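Local coordinates for maltose/maltodextrin-binding protein (Thermus thermophilus, PDB 2GH9) that binds maltotriose in the cleft between its two lobes and probably delivers maltodextrins for uptake, as periplasmic sugar-binding proteins do, at residues Q44-G49 and G74-V79; L185-E190 and G342-P347; Q197-L202 and N350-A355; V271-Y276 and Q282-A287; A298-G303 and P320-F325. All blocks are in the same frame, centred on the assembly; numbering follows the deposited sequence.

Contact 1: residues Q44-G49 and G74-V79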
# COMPACT_ATOMS: atom_id res chain seq x y z
N GLN A 44 -1.08 -12.76 9.69
CA GLN A 44 -1.23 -13.59 10.88
C GLN A 44 -1.53 -15.03 10.48
O GLN A 44 -0.95 -15.96 11.02
CB GLN A 44 -2.34 -13.04 11.78
CG GLN A 44 -2.56 -13.88 13.06
CD GLN A 44 -3.62 -13.33 13.97
OE1 GLN A 44 -4.74 -13.05 13.54
NE2 GLN A 44 -3.28 -13.19 15.25
N LYS A 45 -2.41 -15.22 9.50
CA LYS A 45 -2.77 -16.55 9.05
C LYS A 45 -1.55 -17.31 8.55
O LYS A 45 -1.40 -18.51 8.84
CB LYS A 45 -3.82 -16.48 7.94
CG LYS A 45 -5.25 -16.45 8.45
CD LYS A 45 -6.24 -16.06 7.34
CE LYS A 45 -6.51 -17.21 6.40
NZ LYS A 45 -7.21 -18.33 7.09
N PHE A 46 -0.69 -16.62 7.81
CA PHE A 46 0.50 -17.23 7.21
C PHE A 46 1.60 -17.51 8.21
O PHE A 46 2.21 -18.57 8.20
CB PHE A 46 1.08 -16.33 6.13
CG PHE A 46 1.91 -17.06 5.11
CD1 PHE A 46 1.29 -17.76 4.06
CD2 PHE A 46 3.29 -17.03 5.16
CE1 PHE A 46 2.05 -18.41 3.09
CE2 PHE A 46 4.05 -17.69 4.19
CZ PHE A 46 3.42 -18.38 3.16
N ILE A 47 1.89 -16.52 9.04
CA ILE A 47 2.96 -16.65 10.04
C ILE A 47 2.62 -17.78 11.04
O ILE A 47 3.45 -18.67 11.31
CB ILE A 47 3.23 -15.33 10.79
CG1 ILE A 47 3.99 -14.35 9.89
CG2 ILE A 47 4.03 -15.60 12.07
CD1 ILE A 47 4.25 -12.99 10.54
N LEU A 48 1.41 -17.76 11.58
CA LEU A 48 0.97 -18.77 12.53
C LEU A 48 0.72 -20.13 11.86
O LEU A 48 1.13 -21.17 12.38
CB LEU A 48 -0.30 -18.33 13.27
CG LEU A 48 -0.20 -17.16 14.26
CD1 LEU A 48 -1.53 -17.01 15.01
CD2 LEU A 48 0.96 -17.34 15.24
N GLY A 49 0.06 -20.13 10.70
CA GLY A 49 -0.25 -21.38 10.00
C GLY A 49 0.91 -22.08 9.30
O GLY A 49 0.92 -23.30 9.19
N GLY A 74 10.49 -17.48 9.97
CA GLY A 74 11.01 -18.60 9.19
C GLY A 74 10.07 -19.06 8.10
O GLY A 74 10.30 -20.12 7.50
N VAL A 75 9.04 -18.27 7.78
CA VAL A 75 7.94 -18.79 6.95
C VAL A 75 8.09 -18.53 5.47
O VAL A 75 7.28 -19.03 4.69
CB VAL A 75 6.54 -18.29 7.44
CG1 VAL A 75 6.28 -18.81 8.85
CG2 VAL A 75 6.41 -16.74 7.34
N LEU A 76 9.11 -17.76 5.10
CA LEU A 76 9.35 -17.38 3.69
C LEU A 76 10.46 -18.23 3.08
O LEU A 76 11.52 -18.40 3.68
CB LEU A 76 9.77 -15.90 3.57
CG LEU A 76 8.79 -14.80 4.01
CD1 LEU A 76 9.32 -13.42 3.64
CD2 LEU A 76 7.40 -15.03 3.48
N GLU A 77 10.20 -18.76 1.89
CA GLU A 77 11.22 -19.45 1.11
C GLU A 77 12.13 -18.41 0.43
O GLU A 77 11.66 -17.55 -0.34
CB GLU A 77 10.57 -20.42 0.10
CG GLU A 77 11.53 -21.15 -0.87
CD GLU A 77 12.46 -22.19 -0.21
OE1 GLU A 77 12.33 -22.47 0.99
OE2 GLU A 77 13.32 -22.75 -0.92
N PRO A 78 13.45 -18.47 0.72
CA PRO A 78 14.41 -17.70 -0.09
C PRO A 78 14.30 -18.08 -1.57
O PRO A 78 14.29 -19.27 -1.89
CB PRO A 78 15.77 -18.12 0.48
CG PRO A 78 15.46 -18.55 1.86
CD PRO A 78 14.13 -19.23 1.78
N VAL A 79 14.23 -17.09 -2.46
CA VAL A 79 13.92 -17.35 -3.86
C VAL A 79 15.07 -17.06 -4.84
O VAL A 79 14.95 -17.34 -6.04
CB VAL A 79 12.61 -16.60 -4.31
CG1 VAL A 79 11.44 -17.07 -3.48
CG2 VAL A 79 12.77 -15.07 -4.22
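The ring of Phe46 slides along the side chain of Val75, the two running in opposite directions, with Phe46 CD2 3.8 Å from Val75 CG2. Val75 comes straight after a Schellman motif: helix 67-72 is closed off by Gly74, whose positive phi (73°) allows the chain to turn out of the last helical turn and run alongside helix 39-49, in the lobe of this two-lobed periplasmic binding fold that carries the larger sheet. Phe46 CG stands anti to the backbone N (chi1 -156°), which carries the ring off the helix towards that loop. Its edge then meets a backbone carbonyl, Phe46 CE2 lying 3.5 Å from Val75 O and near the ring plane. That oxygen is already bonded to the backbone of Ala275, so the aromatic C-H adds a weakly polar neighbour to a satisfied acceptor. Leu76 turns its end back to the same ring, at an oblique angle, with Leu76 CD2 4.3 Å from Phe46 CE2. Met70 of helix 67-72 and Trp6 of strand 3-7 also pack on Phe46 and help to bury it. Cutting Phe46 back to an alanine is likely to open a gap beside Val75 and Leu76 and to leave Val75 O without the ring edge. Ile47 finishes the contact from the next position on the helix. Its CG1 comes to 4.3 Å from Val75 CG2, while the other valine branch, Val75 CG1, rests 3.8 Å from the backbone oxygen of Ile47.

Contact 2: residues L185-E190 and G342-P347. With GLC (alpha-D-glucopyranose), chain B.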
# COMPACT_ATOMS: atom_id res chain seq x y z
N LEU A 185 11.73 6.83 16.65
CA LEU A 185 10.57 7.17 15.83
C LEU A 185 10.73 8.59 15.30
O LEU A 185 11.39 9.42 15.93
CB LEU A 185 9.27 7.12 16.62
CG LEU A 185 8.57 5.80 16.93
CD1 LEU A 185 7.30 6.11 17.70
CD2 LEU A 185 8.26 5.00 15.68
N LEU A 186 10.13 8.85 14.14
CA LEU A 186 10.05 10.19 13.56
C LEU A 186 8.61 10.69 13.45
O LEU A 186 8.38 11.84 13.04
CB LEU A 186 10.73 10.23 12.19
CG LEU A 186 12.25 10.12 12.25
CD1 LEU A 186 12.85 10.06 10.87
CD2 LEU A 186 12.84 11.28 13.07
N ILE A 187 7.64 9.87 13.85
CA ILE A 187 6.22 10.19 13.70
C ILE A 187 5.55 10.65 15.00
O ILE A 187 4.35 10.87 15.03
CB ILE A 187 5.44 9.00 13.05
CG1 ILE A 187 5.58 7.72 13.88
CG2 ILE A 187 5.94 8.79 11.60
CD1 ILE A 187 4.42 6.71 13.68
N GLY A 188 6.35 10.80 16.06
CA GLY A 188 5.87 11.36 17.33
C GLY A 188 6.31 12.81 17.47
O GLY A 188 6.72 13.45 16.48
N GLY A 189 6.21 13.32 18.69
CA GLY A 189 6.63 14.69 19.00
C GLY A 189 5.83 15.73 18.24
O GLY A 189 4.63 15.55 18.04
N GLU A 190 6.50 16.79 17.80
CA GLU A 190 5.83 17.91 17.12
C GLU A 190 5.23 17.50 15.78
O GLU A 190 4.15 17.97 15.44
CB GLU A 190 6.78 19.09 16.89
CG GLU A 190 7.01 19.94 18.13
CD GLU A 190 5.71 20.41 18.76
OE1 GLU A 190 4.81 20.85 18.00
OE2 GLU A 190 5.59 20.32 20.01
N GLY A 342 5.79 -4.03 12.12
CA GLY A 342 4.55 -4.69 12.55
C GLY A 342 3.98 -4.18 13.88
O GLY A 342 2.76 -4.18 14.10
N LYS A 343 4.88 -3.74 14.76
CA LYS A 343 4.52 -3.15 16.06
C LYS A 343 3.97 -1.72 15.96
O LYS A 343 3.21 -1.29 16.84
CB LYS A 343 5.73 -3.15 17.01
CG LYS A 343 6.02 -4.49 17.70
CD LYS A 343 7.11 -5.29 17.00
CE LYS A 343 7.77 -6.33 17.94
NZ LYS A 343 8.83 -7.11 17.20
N VAL A 344 4.34 -0.98 14.92
CA VAL A 344 4.00 0.46 14.83
C VAL A 344 2.56 0.74 14.39
O VAL A 344 1.91 1.62 14.95
CB VAL A 344 5.00 1.20 13.93
CG1 VAL A 344 4.58 2.69 13.74
CG2 VAL A 344 6.41 1.13 14.53
N TRP A 345 2.06 -0.02 13.42
CA TRP A 345 0.77 0.27 12.79
C TRP A 345 -0.40 0.36 13.77
O TRP A 345 -1.28 1.22 13.64
CB TRP A 345 0.45 -0.79 11.73
CG TRP A 345 1.42 -0.95 10.59
CD1 TRP A 345 2.11 -2.07 10.26
CD2 TRP A 345 1.75 0.03 9.58
NE1 TRP A 345 2.86 -1.86 9.14
CE2 TRP A 345 2.66 -0.58 8.70
CE3 TRP A 345 1.36 1.36 9.35
CZ2 TRP A 345 3.20 0.08 7.59
CZ3 TRP A 345 1.91 2.02 8.27
CH2 TRP A 345 2.82 1.38 7.39
N GLY A 346 -0.44 -0.56 14.73
CA GLY A 346 -1.56 -0.61 15.68
C GLY A 346 -1.69 0.66 16.51
O GLY A 346 -2.71 1.36 16.42
N PRO A 347 -0.68 0.97 17.34
CA PRO A 347 -0.71 2.21 18.14
C PRO A 347 -0.76 3.49 17.30
O PRO A 347 -1.36 4.48 17.73
CB PRO A 347 0.61 2.15 18.92
CG PRO A 347 0.98 0.69 18.94
CD PRO A 347 0.53 0.18 17.61
C1 GLC B . -0.21 -1.08 4.88
C2 GLC B . 0.80 -2.14 5.30
C3 GLC B . 0.18 -3.08 6.31
C4 GLC B . -0.39 -2.28 7.47
C5 GLC B . -1.37 -1.19 7.01
C6 GLC B . -1.86 -0.28 8.14
O2 GLC B . 1.25 -2.87 4.14
O3 GLC B . 1.17 -4.00 6.78
O4 GLC B . -1.02 -3.19 8.37
O5 GLC B . -0.74 -0.37 6.03
O6 GLC B . -3.08 0.36 7.73
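Ile187 and Val344 reach towards each other tip to tip, Ile187 CD1 meeting Val344 CG1 at 4.0 Å. The neighbouring valine branch has its own partner, since Val344 CG2 lies 4.4 Å from Leu185 CD2. With Val344 CG1 anti to the backbone N (chi1 175°), the two methyls are aimed at different residues of the chain leading into helix 189-204. Val171 and Phe172 add to this apolar cluster. The second kind of interaction is stacking on sugar. One residue along helix 341-357, Trp345 leaves the helix on another side and lays one indole face against a glucose, whose C4 sits 3.6 Å above the ring plane, displaced from the ring centre. The sugar thus packs on the indole through its carbon skeleton, and GLC C6 lies 3.8 Å from Trp345 CE3. Polar contacts are slighter: Trp345 NE1 makes a weak hydrogen bond to Asp65, which also binds the same glucose, along with Asp155 and Trp66. Exchanging Trp345 for an alanine would probably strip the sugar of the flat surface against C4 and leave Asp65 without its indole partner. Val344 thus packs against the loop before helix 189-204 while its neighbour Trp345 faces the ligand, an aromatic platform of the kind on which the maltodextrin pockets of periplasmic binding proteins stack their sugars.

Contact 3: residues Q197-L202 and N350-A355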
# COMPACT_ATOMS: atom_id res chain seq x y z
N GLN A 197 -3.50 17.04 14.32
CA GLN A 197 -4.38 18.23 14.26
C GLN A 197 -4.94 18.51 12.85
O GLN A 197 -6.13 18.77 12.68
CB GLN A 197 -3.62 19.46 14.78
CG GLN A 197 -4.52 20.66 15.08
CD GLN A 197 -5.67 20.33 16.05
OE1 GLN A 197 -5.43 19.93 17.19
NE2 GLN A 197 -6.89 20.47 15.58
N PHE A 198 -4.08 18.43 11.84
CA PHE A 198 -4.56 18.55 10.46
C PHE A 198 -5.61 17.47 10.12
O PHE A 198 -6.65 17.76 9.49
CB PHE A 198 -3.41 18.48 9.45
CG PHE A 198 -3.87 18.34 8.04
CD1 PHE A 198 -4.52 19.38 7.42
CD2 PHE A 198 -3.71 17.14 7.35
CE1 PHE A 198 -5.01 19.25 6.13
CE2 PHE A 198 -4.20 17.00 6.07
CZ PHE A 198 -4.83 18.06 5.45
N ILE A 199 -5.33 16.23 10.53
CA ILE A 199 -6.29 15.14 10.32
C ILE A 199 -7.59 15.43 11.07
O ILE A 199 -8.66 15.32 10.49
CB ILE A 199 -5.72 13.74 10.64
CG1 ILE A 199 -4.55 13.40 9.71
CG2 ILE A 199 -6.83 12.68 10.52
CD1 ILE A 199 -3.56 12.36 10.25
N LYS A 200 -7.51 15.85 12.33
CA LYS A 200 -8.72 16.33 13.04
C LYS A 200 -9.47 17.41 12.26
O LYS A 200 -10.70 17.34 12.11
CB LYS A 200 -8.39 16.86 14.43
CG LYS A 200 -8.20 15.78 15.43
CD LYS A 200 -7.78 16.34 16.81
CE LYS A 200 -8.93 17.02 17.56
NZ LYS A 200 -8.41 17.53 18.88
N ASP A 201 -8.72 18.39 11.75
CA ASP A 201 -9.30 19.52 11.04
C ASP A 201 -10.05 19.09 9.81
O ASP A 201 -10.98 19.76 9.41
CB ASP A 201 -8.22 20.55 10.64
CG ASP A 201 -7.61 21.28 11.83
OD1 ASP A 201 -8.12 21.17 12.97
OD2 ASP A 201 -6.58 21.97 11.63
N LEU A 202 -9.61 17.99 9.18
CA LEU A 202 -10.30 17.44 8.01
C LEU A 202 -11.76 17.10 8.36
O LEU A 202 -12.63 17.08 7.50
CB LEU A 202 -9.56 16.19 7.45
CG LEU A 202 -8.25 16.43 6.65
CD1 LEU A 202 -7.57 15.13 6.23
CD2 LEU A 202 -8.52 17.28 5.42
N ASN A 350 -4.29 3.65 16.21
CA ASN A 350 -5.07 3.92 17.43
C ASN A 350 -5.00 5.41 17.78
O ASN A 350 -6.00 6.01 18.14
CB ASN A 350 -4.58 3.04 18.59
CG ASN A 350 -4.96 1.55 18.41
OD1 ASN A 350 -5.78 1.19 17.55
ND2 ASN A 350 -4.36 0.69 19.24
N ALA A 351 -3.82 6.00 17.64
CA ALA A 351 -3.64 7.43 17.90
C ALA A 351 -4.54 8.28 17.00
O ALA A 351 -5.18 9.23 17.47
CB ALA A 351 -2.19 7.81 17.70
N ILE A 352 -4.59 7.93 15.71
CA ILE A 352 -5.37 8.71 14.73
C ILE A 352 -6.85 8.61 15.03
O ILE A 352 -7.57 9.63 15.03
CB ILE A 352 -5.07 8.26 13.26
CG1 ILE A 352 -3.61 8.56 12.91
CG2 ILE A 352 -6.09 8.91 12.26
CD1 ILE A 352 -3.04 7.80 11.69
N SER A 353 -7.32 7.39 15.27
CA SER A 353 -8.72 7.17 15.62
C SER A 353 -9.12 7.94 16.90
O SER A 353 -10.21 8.49 16.96
CB SER A 353 -9.00 5.67 15.76
OG SER A 353 -9.02 5.07 14.47
N LEU A 354 -8.25 7.96 17.91
CA LEU A 354 -8.48 8.75 19.14
C LEU A 354 -8.54 10.25 18.85
O LEU A 354 -9.39 10.97 19.40
CB LEU A 354 -7.37 8.51 20.16
CG LEU A 354 -7.59 7.56 21.33
CD1 LEU A 354 -8.01 6.19 20.87
CD2 LEU A 354 -6.30 7.48 22.16
N ALA A 355 -7.62 10.72 18.02
CA ALA A 355 -7.57 12.13 17.65
C ALA A 355 -8.88 12.58 17.01
O ALA A 355 -9.46 13.60 17.41
CB ALA A 355 -6.37 12.42 16.74
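Ile199 and Ile352 touch through their branch methyls, Ile199 CG2 lying 4.2 Å from Ile352 CG2, where helix 189-204 packs on helix 341-357 in the lobe that carries the four-stranded sheet of this two-lobed binding-protein fold. Next to Ile199, Lys200 lays its aliphatic chain beside Ala355, a turn beyond Ile352. Lys200 CG is 3.2 Å from Ala355 O and 4.0 Å from Ala355 CB, and Lys200 CD stays at 3.3 Å from the same oxygen. The chain then bends at chi3 (74°) and carries the ammonium group past that carbonyl to Ser361 OG and Pro359 O, both hydrogen-bonded to NZ. Ser361 OG is also hydrogen-bonded to Ala355 O. Four residues on from Ala355 stands Pro359, which has no backbone N-H to offer that oxygen, and the serine hydroxyl appears to take the place of the missing helical bond. Further out, Asn159 of helix 156-166 packs on both isoleucines, and Val363 touches Lys200. Within the first helix, Gln197 NE2 gives its hydrogen to Asp201 OD1 at 3.0 Å; that oxygen lies in the amide plane of Gln197, whereas NE2 meets it from 36° above the carboxylate plane. The chemistry is divided along the interface: methyl packing next to helix 156-166, and near the end of helix 341-357 a buried lysine whose charge is probably eased by the polar oxygens of the turn that follows.

Contact 4: residues V271-Y276 and Q282-A287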
# COMPACT_ATOMS: atom_id res chain seq x y z
N VAL A 271 5.43 -11.69 -4.70
CA VAL A 271 5.01 -13.06 -4.48
C VAL A 271 5.99 -13.72 -3.51
O VAL A 271 7.22 -13.62 -3.68
CB VAL A 271 4.93 -13.88 -5.80
CG1 VAL A 271 4.47 -15.29 -5.50
CG2 VAL A 271 4.01 -13.18 -6.87
N VAL A 272 5.45 -14.40 -2.51
CA VAL A 272 6.27 -15.16 -1.56
C VAL A 272 5.85 -16.62 -1.57
O VAL A 272 4.68 -16.96 -1.75
CB VAL A 272 6.24 -14.59 -0.11
CG1 VAL A 272 6.87 -13.18 -0.06
CG2 VAL A 272 4.80 -14.60 0.44
N VAL A 273 6.84 -17.49 -1.39
CA VAL A 273 6.59 -18.90 -1.34
C VAL A 273 6.72 -19.35 0.12
O VAL A 273 7.58 -18.88 0.83
CB VAL A 273 7.53 -19.66 -2.33
CG1 VAL A 273 7.45 -21.19 -2.13
CG2 VAL A 273 7.16 -19.31 -3.76
N ASN A 274 5.82 -20.23 0.54
CA ASN A 274 5.82 -20.82 1.87
C ASN A 274 7.01 -21.76 2.04
O ASN A 274 7.14 -22.75 1.30
CB ASN A 274 4.51 -21.58 2.06
CG ASN A 274 4.29 -22.08 3.47
OD1 ASN A 274 5.20 -22.06 4.29
ND2 ASN A 274 3.07 -22.50 3.77
N ALA A 275 7.87 -21.46 3.01
CA ALA A 275 9.04 -22.30 3.31
C ALA A 275 8.65 -23.74 3.69
O ALA A 275 9.46 -24.66 3.59
CB ALA A 275 9.88 -21.67 4.41
N TYR A 276 7.40 -23.92 4.10
CA TYR A 276 6.86 -25.23 4.48
C TYR A 276 5.98 -25.85 3.40
O TYR A 276 5.26 -26.83 3.66
CB TYR A 276 6.05 -25.08 5.76
CG TYR A 276 6.89 -24.71 6.93
CD1 TYR A 276 7.50 -25.68 7.70
CD2 TYR A 276 7.11 -23.38 7.26
CE1 TYR A 276 8.30 -25.35 8.79
CE2 TYR A 276 7.89 -23.03 8.33
CZ TYR A 276 8.49 -24.02 9.10
OH TYR A 276 9.27 -23.66 10.18
N GLN A 282 6.68 -26.62 -7.87
CA GLN A 282 5.54 -26.13 -8.66
C GLN A 282 5.09 -24.74 -8.22
O GLN A 282 4.81 -23.90 -9.06
CB GLN A 282 4.35 -27.09 -8.61
CG GLN A 282 4.29 -28.03 -9.82
CD GLN A 282 5.53 -28.87 -9.94
OE1 GLN A 282 5.92 -29.55 -8.99
NE2 GLN A 282 6.17 -28.83 -11.12
N ALA A 283 5.04 -24.53 -6.91
CA ALA A 283 4.77 -23.20 -6.32
C ALA A 283 5.74 -22.14 -6.85
O ALA A 283 5.33 -21.06 -7.27
CB ALA A 283 4.88 -23.28 -4.79
N VAL A 284 7.04 -22.45 -6.85
CA VAL A 284 8.04 -21.53 -7.41
C VAL A 284 7.84 -21.31 -8.92
O VAL A 284 7.88 -20.16 -9.39
CB VAL A 284 9.49 -22.00 -7.11
CG1 VAL A 284 10.50 -21.13 -7.85
CG2 VAL A 284 9.76 -21.98 -5.62
N ASN A 285 7.63 -22.38 -9.68
CA ASN A 285 7.42 -22.25 -11.12
C ASN A 285 6.20 -21.38 -11.39
O ASN A 285 6.24 -20.53 -12.24
CB ASN A 285 7.25 -23.61 -11.80
CG ASN A 285 8.57 -24.32 -12.05
OD1 ASN A 285 9.62 -23.69 -12.17
ND2 ASN A 285 8.52 -25.64 -12.13
N PHE A 286 5.13 -21.59 -10.63
CA PHE A 286 3.91 -20.82 -10.86
C PHE A 286 4.13 -19.34 -10.53
O PHE A 286 3.72 -18.47 -11.28
CB PHE A 286 2.74 -21.37 -10.04
CG PHE A 286 1.50 -20.54 -10.16
CD1 PHE A 286 0.93 -20.29 -11.41
CD2 PHE A 286 0.88 -20.03 -9.03
CE1 PHE A 286 -0.23 -19.52 -11.53
CE2 PHE A 286 -0.30 -19.25 -9.14
CZ PHE A 286 -0.84 -19.00 -10.40
N ALA A 287 4.79 -19.08 -9.40
CA ALA A 287 5.16 -17.71 -9.03
C ALA A 287 5.94 -17.01 -10.15
O ALA A 287 5.69 -15.83 -10.45
CB ALA A 287 5.96 -17.70 -7.73
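Only alanines and valines meet in this contact, and its closest approach, Val271 CG1 to Ala287 CB, is 3.6 Å. The small side chain of Ala287 leaves room for the valine. Strand 271-273 and helix 282-287 run almost exactly antiparallel (171°), their axes 9.0 Å apart at the nearest: the helix that follows the strand doubles back and lies over one face of the sheet, an alpha/beta layer. Val273, two residues along and therefore on the same face, spreads two methyls over the helix. Val273 CG1 lies 4.2 Å from Ala283 CB, while Val273 CG2, beside the backbone N, lies 4.2 Å from Val284 CG2. The side chains of Val273 and Val284 cross at about a right angle. Beyond Val273, Asn274 forms an Asx turn, its OD1 taking the backbone N-H of Tyr276 from well above the carbonyl plane (55°), while ND2 is bonded to Ala56 O. In the sheet, Val271 pairs with Leu108 and Val272 with Val59. A polar tie comes at the start of the helix, where Lys280 forms a salt bridge with Glu77; between the facing side chains themselves, only van der Waals fit and the exclusion of water are at work.

Contact 5: residues A298-G303 and P320-F325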
# COMPACT_ATOMS: atom_id res chain seq x y z
N ALA A 298 -0.11 -7.00 -18.16
CA ALA A 298 -1.50 -7.44 -18.12
C ALA A 298 -2.16 -7.07 -16.80
O ALA A 298 -3.26 -6.52 -16.78
CB ALA A 298 -1.57 -8.94 -18.33
N PHE A 299 -1.48 -7.33 -15.70
CA PHE A 299 -2.02 -6.98 -14.39
C PHE A 299 -2.27 -5.47 -14.30
O PHE A 299 -3.29 -5.06 -13.79
CB PHE A 299 -1.08 -7.47 -13.29
CG PHE A 299 -1.67 -7.43 -11.90
CD1 PHE A 299 -2.68 -8.31 -11.53
CD2 PHE A 299 -1.20 -6.53 -10.95
CE1 PHE A 299 -3.20 -8.31 -10.25
CE2 PHE A 299 -1.73 -6.53 -9.63
CZ PHE A 299 -2.70 -7.41 -9.28
N ASN A 300 -1.35 -4.64 -14.78
CA ASN A 300 -1.54 -3.19 -14.75
C ASN A 300 -2.75 -2.79 -15.55
O ASN A 300 -3.54 -1.93 -15.15
CB ASN A 300 -0.30 -2.46 -15.26
CG ASN A 300 -0.51 -0.93 -15.40
OD1 ASN A 300 -0.88 -0.46 -16.45
ND2 ASN A 300 -0.34 -0.19 -14.31
N GLN A 301 -2.92 -3.43 -16.70
CA GLN A 301 -4.00 -3.08 -17.61
C GLN A 301 -5.34 -3.47 -17.02
O GLN A 301 -6.29 -2.69 -17.11
CB GLN A 301 -3.76 -3.67 -19.00
CG GLN A 301 -2.52 -3.05 -19.66
CD GLN A 301 -2.62 -1.54 -19.79
OE1 GLN A 301 -1.96 -0.78 -19.05
NE2 GLN A 301 -3.44 -1.07 -20.73
N ALA A 302 -5.38 -4.62 -16.34
CA ALA A 302 -6.60 -5.08 -15.65
C ALA A 302 -6.97 -4.20 -14.47
O ALA A 302 -8.17 -3.94 -14.21
CB ALA A 302 -6.38 -6.49 -15.16
N GLY A 303 -5.94 -3.75 -13.75
CA GLY A 303 -6.12 -2.96 -12.54
C GLY A 303 -5.41 -1.62 -12.62
O GLY A 303 -5.96 -0.65 -13.17
N PRO A 320 -1.73 6.21 -18.99
CA PRO A 320 -2.15 7.28 -18.08
C PRO A 320 -1.92 7.00 -16.59
O PRO A 320 -1.54 7.91 -15.84
CB PRO A 320 -3.64 7.39 -18.37
CG PRO A 320 -3.81 6.87 -19.71
CD PRO A 320 -2.85 5.77 -19.84
N VAL A 321 -2.17 5.76 -16.18
CA VAL A 321 -1.97 5.31 -14.79
C VAL A 321 -0.48 5.30 -14.47
O VAL A 321 -0.07 5.77 -13.41
CB VAL A 321 -2.61 3.91 -14.53
CG1 VAL A 321 -2.29 3.41 -13.11
CG2 VAL A 321 -4.09 3.95 -14.73
N VAL A 322 0.33 4.78 -15.39
CA VAL A 322 1.77 4.71 -15.16
C VAL A 322 2.37 6.12 -15.14
O VAL A 322 3.12 6.45 -14.23
CB VAL A 322 2.49 3.78 -16.18
CG1 VAL A 322 4.01 3.80 -16.00
CG2 VAL A 322 1.96 2.37 -16.03
N ALA A 323 2.02 6.95 -16.12
CA ALA A 323 2.47 8.36 -16.15
C ALA A 323 2.04 9.14 -14.90
O ALA A 323 2.83 9.91 -14.33
CB ALA A 323 1.94 9.07 -17.41
N GLY A 324 0.80 8.92 -14.46
CA GLY A 324 0.28 9.55 -13.25
C GLY A 324 1.09 9.17 -12.01
O GLY A 324 1.55 10.03 -11.26
N PHE A 325 1.27 7.89 -11.78
CA PHE A 325 2.05 7.46 -10.62
C PHE A 325 3.56 7.73 -10.68
O PHE A 325 4.21 7.83 -9.62
CB PHE A 325 1.74 6.01 -10.25
CG PHE A 325 0.43 5.85 -9.53
CD1 PHE A 325 0.34 6.13 -8.17
CD2 PHE A 325 -0.70 5.48 -10.21
CE1 PHE A 325 -0.86 6.02 -7.51
CE2 PHE A 325 -1.91 5.36 -9.55
CZ PHE A 325 -1.98 5.65 -8.20
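Asn300 and Val321 bring their CA atoms to 8.5 Å, the nearest pair of two helical segments. Helix 293-302 ends here, Gly303 being the first residue to leave helical angles although its N-H still bonds to Phe299 O. Segment 320-325 is the other way round, a helix just starting, with the N-H of Val322 bonded to the carboxylate of Asp319 before it. Between them the contact rests on one amide against two valines. Asn300 CG is anti to the backbone N (chi1 173°), which sends the group across to the second helix. Val322 CG2 comes in obliquely to the amide: it is 3.8 Å from Asn300 ND2, 4.0 Å from Asn300 OD1 and 4.2 Å from Asn300 CG. Val321 CG1 is farther off, 4.3 Å from Asn300 ND2. In the two-lobed binding-protein fold this looks like a meeting of the lobes, since Phe299 stacks on Phe111 of the larger sheet whereas Val321 packs on Phe247 and Ile249, the latter in the four-stranded one. The amide is buried but has a partner, ND2 being hydrogen-bonded to Arg305 O just past the end of the first helix. That bond satisfies the buried nitrogen and probably restrains the rotation of the amide. Ile306, in the short strand that follows, touches Asn300, Val321 and Val322 alike, filling in beside all three side chains.

All five contacts are buried; none is a surface patch. Contacts 1 and 4 belong together: their centres are 11 Å apart, and backbone bonds such as the probable one from Glu77 N to Val273 O (2.8 Å) join loop 74-79 to segment 271-276. Contacts 2 and 3 both use helices 189-204 and 341-357, their centres 14 Å apart on the same side of the chain's centre. Contact 5 lies across that centre from both. Chemistry follows place: contact 4 is purely aliphatic, between a strand of the larger sheet and a helix, contact 1 adds an aromatic edge, contact 3 a lysine with its charge led to a loop, contact 5 an asparagine, while contact 2 alone carries a sugar-binding residue.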